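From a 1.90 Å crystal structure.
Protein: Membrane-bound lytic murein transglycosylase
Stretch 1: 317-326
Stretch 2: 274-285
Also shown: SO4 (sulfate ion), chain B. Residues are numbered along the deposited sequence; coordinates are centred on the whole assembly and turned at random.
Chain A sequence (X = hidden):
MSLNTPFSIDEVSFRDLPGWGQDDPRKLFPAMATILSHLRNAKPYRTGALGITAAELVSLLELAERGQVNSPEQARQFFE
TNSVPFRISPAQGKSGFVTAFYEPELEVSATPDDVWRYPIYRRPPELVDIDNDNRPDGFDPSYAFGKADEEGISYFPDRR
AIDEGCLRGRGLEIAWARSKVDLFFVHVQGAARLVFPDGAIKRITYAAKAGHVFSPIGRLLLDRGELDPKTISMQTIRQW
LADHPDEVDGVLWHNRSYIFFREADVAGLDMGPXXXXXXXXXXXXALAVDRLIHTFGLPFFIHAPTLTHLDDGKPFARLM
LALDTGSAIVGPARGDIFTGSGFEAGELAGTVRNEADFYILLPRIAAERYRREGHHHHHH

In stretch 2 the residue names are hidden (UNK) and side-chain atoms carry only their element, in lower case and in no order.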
# COMPACT_ATOMS: atom_id res chain seq x y z
N ALA A 317 -2.26 15.47 -11.63
CA ALA A 317 -1.38 15.08 -12.73
C ALA A 317 0.05 15.17 -12.24
O ALA A 317 0.65 16.24 -12.26
CB ALA A 317 -1.58 16.00 -13.96
N ARG A 318 0.61 14.04 -11.81
CA ARG A 318 1.94 14.07 -11.20
C ARG A 318 2.69 12.78 -11.40
O ARG A 318 2.09 11.72 -11.61
CB ARG A 318 1.86 14.42 -9.70
CG ARG A 318 1.16 13.41 -8.84
CD ARG A 318 1.11 13.87 -7.38
NE ARG A 318 0.09 14.90 -7.13
CZ ARG A 318 -0.40 15.19 -5.92
NH1 ARG A 318 0.03 14.55 -4.84
NH2 ARG A 318 -1.32 16.14 -5.79
N LEU A 319 4.01 12.89 -11.37
CA LEU A 319 4.91 11.74 -11.40
C LEU A 319 5.07 11.16 -10.01
O LEU A 319 5.31 11.89 -9.04
CB LEU A 319 6.27 12.15 -11.95
CG LEU A 319 7.23 11.00 -12.29
CD1 LEU A 319 6.65 10.08 -13.40
CD2 LEU A 319 8.56 11.56 -12.72
N MET A 320 4.97 9.83 -9.93
CA MET A 320 4.99 9.14 -8.64
C MET A 320 5.93 7.96 -8.76
O MET A 320 6.37 7.62 -9.85
CB MET A 320 3.56 8.66 -8.29
CG MET A 320 2.45 9.78 -8.28
SD MET A 320 0.82 9.11 -7.83
CE MET A 320 1.07 9.13 -6.06
N LEU A 321 6.28 7.34 -7.62
CA LEU A 321 7.04 6.10 -7.68
C LEU A 321 6.20 4.98 -7.11
O LEU A 321 5.46 5.17 -6.15
CB LEU A 321 8.36 6.21 -6.92
CG LEU A 321 9.37 7.22 -7.48
CD1 LEU A 321 10.43 7.47 -6.43
CD2 LEU A 321 9.99 6.69 -8.77
N ALA A 322 6.34 3.79 -7.71
CA ALA A 322 5.65 2.59 -7.21
C ALA A 322 6.38 2.06 -5.99
O ALA A 322 7.42 1.43 -6.13
CB ALA A 322 5.61 1.52 -8.31
N LEU A 323 5.85 2.34 -4.80
CA LEU A 323 6.60 2.03 -3.58
C LEU A 323 5.82 1.10 -2.63
O LEU A 323 6.26 0.84 -1.52
CB LEU A 323 6.99 3.33 -2.85
CG LEU A 323 8.04 4.17 -3.61
CD1 LEU A 323 8.21 5.47 -2.85
CD2 LEU A 323 9.37 3.42 -3.71
N ASP A 324 4.66 0.60 -3.07
CA ASP A 324 3.88 -0.28 -2.19
C ASP A 324 2.96 -1.16 -3.02
O ASP A 324 2.88 -1.02 -4.23
CB ASP A 324 3.06 0.56 -1.18
CG ASP A 324 2.62 -0.25 0.06
OD1 ASP A 324 3.08 -1.41 0.28
OD2 ASP A 324 1.80 0.31 0.82
N THR A 325 2.28 -2.09 -2.36
CA THR A 325 1.26 -2.90 -3.03
C THR A 325 0.14 -3.13 -2.02
O THR A 325 0.26 -2.73 -0.85
CB THR A 325 1.86 -4.23 -3.60
OG1 THR A 325 0.88 -4.92 -4.40
CG2 THR A 325 2.35 -5.16 -2.46
N GLY A 326 -0.96 -3.71 -2.47
CA GLY A 326 -2.07 -4.04 -1.57
C GLY A 326 -2.90 -5.11 -2.22
O GLY A 326 -2.93 -5.21 -3.46
N UNK A 274 7.48 2.64 6.24
CA UNK A 274 8.17 1.70 5.34
C UNK A 274 7.06 0.81 4.80
O UNK A 274 6.15 0.44 5.57
c UNK A 274 10.22 1.67 6.90
c UNK A 274 9.18 0.82 6.15
c UNK A 274 10.94 2.66 6.02
c UNK A 274 9.84 -0.27 5.26
N UNK A 275 7.11 0.47 3.52
CA UNK A 275 6.11 -0.43 2.95
C UNK A 275 6.76 -1.50 2.07
O UNK A 275 7.89 -1.94 2.36
c UNK A 275 5.03 0.36 2.20
N UNK A 276 6.05 -1.96 1.04
CA UNK A 276 6.46 -3.20 0.37
C UNK A 276 7.77 -3.07 -0.41
O UNK A 276 8.48 -4.05 -0.60
c UNK A 276 5.32 -3.75 -0.54
N UNK A 277 8.10 -1.85 -0.85
CA UNK A 277 9.38 -1.60 -1.52
C UNK A 277 10.53 -1.35 -0.51
O UNK A 277 11.66 -1.05 -0.90
c UNK A 277 9.26 -0.44 -2.51
N UNK A 278 10.23 -1.51 0.78
CA UNK A 278 11.20 -1.48 1.87
C UNK A 278 11.85 -0.11 2.12
O UNK A 278 12.88 -0.04 2.79
c UNK A 278 12.29 -2.57 1.68
c UNK A 278 11.73 -3.95 1.37
n UNK A 278 10.64 -6.58 1.31
c UNK A 278 10.70 -5.92 2.62
c UNK A 278 10.78 -4.40 2.50
N UNK A 279 11.23 0.94 1.59
CA UNK A 279 11.68 2.33 1.79
C UNK A 279 10.50 3.19 2.28
O UNK A 279 9.33 2.80 2.11
c UNK A 279 11.26 3.05 -0.61
c UNK A 279 13.53 2.13 0.01
c UNK A 279 12.28 2.94 0.50
N UNK A 280 10.79 4.35 2.93
CA UNK A 280 9.69 5.20 3.42
C UNK A 280 8.84 5.73 2.29
O UNK A 280 9.36 6.13 1.23
c UNK A 280 10.41 6.37 4.10
c UNK A 280 11.84 5.85 4.36
c UNK A 280 12.13 4.89 3.27
N UNK A 281 7.53 5.74 2.49
CA UNK A 281 6.63 6.36 1.52
C UNK A 281 6.73 7.87 1.57
O UNK A 281 7.15 8.45 2.57
c UNK A 281 4.95 4.41 1.73
c UNK A 281 5.59 3.76 0.52
c UNK A 281 5.18 5.92 1.81
c UNK A 281 3.44 4.12 1.76
N UNK A 282 6.33 8.53 0.50
CA UNK A 282 6.41 10.00 0.44
C UNK A 282 4.99 10.49 0.15
O UNK A 282 4.41 10.11 -0.89
c UNK A 282 7.30 10.46 -0.74
c UNK A 282 7.33 12.00 -0.83
c UNK A 282 8.74 9.88 -0.59
N UNK A 283 4.44 11.29 1.06
CA UNK A 283 3.07 11.79 0.90
C UNK A 283 2.87 12.41 -0.46
O UNK A 283 3.65 13.28 -0.88
c UNK A 283 2.75 12.81 2.01
N UNK A 284 1.82 11.97 -1.15
CA UNK A 284 1.44 12.52 -2.44
C UNK A 284 2.29 12.05 -3.61
O UNK A 284 1.99 12.37 -4.75
N UNK A 285 3.34 11.26 -3.35
CA UNK A 285 4.25 10.86 -4.43
C UNK A 285 4.51 9.35 -4.51
O UNK A 285 5.21 8.91 -5.41
c UNK A 285 5.41 13.42 -6.03
c UNK A 285 5.59 11.60 -4.31
c UNK A 285 5.00 15.41 -7.43
n UNK A 285 4.59 16.68 -7.51
n UNK A 285 5.40 14.76 -8.52
c UNK A 285 5.50 13.12 -4.54
n UNK A 285 5.00 14.81 -6.24
S SO4 B . 9.82 -9.52 0.61
O1 SO4 B . 9.23 -9.46 1.95
O2 SO4 B . 11.07 -8.77 0.58
O3 SO4 B . 10.09 -10.92 0.27
O4 SO4 B . 8.89 -8.94 -0.37
O HOH W 1 8.12 1.06 0.57

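Position 274 carries four carbons, forked at the first, with one arm two carbons long, which is the isoleucine pattern; its CA-to-CB bond points away from stretch 1, and no side-chain atom makes contact with it. This is Ile 274.

Position 275 has one carbon, CB, directed toward stretch 1 and 3.3 Å from Asp 324 OD1: Ala 275. Position 276 also has a lone CB, 3.8 Å from Thr 325 CG2, and its backbone N donates to Asp 324 OD1 (3.1 Å, 149°): Ala 276. At 277 a single CB again points toward the strand, 4.0 Å from Leu 323 CD2, while its N makes a weak bond to Leu 323 O (3.3 Å): Ala 277.

Position 278 shows four carbons in a row ending in nitrogen; the CA-to-CB bond points away, and nothing of stretch 1 is touched. It is Lys 278, whose NZ lies a very short 2.3 Å from sulfate O2. Its N bonds to Ala 275 O (2.9 Å), closing a type I turn.

At 279, one carbon bearing two more identifies Val 279, with CG2 3.6 Å from Leu 323 CD2. Position 280 has three carbons closing a ring onto its own N, hence Pro 280, turned away. Position 281 has four carbons forked at the second: Leu 281, whose CD2 comes 3.7 Å from Leu 323 CB.

Position 282 repeats the one-plus-two pattern, Val 282, whose CG2 comes no closer than 5.0 Å to Leu 323 CD1, beyond contact range. Position 283 has one carbon, pointing away: Ala 283. Position 284 has no side-chain atom. Its phi of 78° favours glycine, and an ideal CB would clash with Arg 318 NH1 at 2.9 Å: Gly 284. Position 285 has three carbons, a nitrogen, then a carbon carrying two nitrogens, with one of these nitrogens near Leu 319 O: Arg 285.

The contact, burying 665 Å² in all, is anchored at two places. At one, Arg 318 NH1 donates to Gly 284 O (2.9 Å, 169°), Leu 321 N to Arg 285 O (2.9 Å, 161°), and Arg 285 NH1 to Leu 319 O (2.9 Å, 144°). Leu 319 O lies near the Arg 285 guanidinium plane, whereas Arg 318 CB sits over one face. At the other, the turn presents backbone N atoms to Asp 324 OD1 and Leu 323 O, and water 1 donates to Leu 323 O (2.8 Å) and Val 279 O (2.6 Å), bridging the stretches. Leu 323 supplies the apolar centre, packing against Ala 277, Val 279 and Leu 281.

Stretch 2 (274-285) IAAAKVPLVAGR
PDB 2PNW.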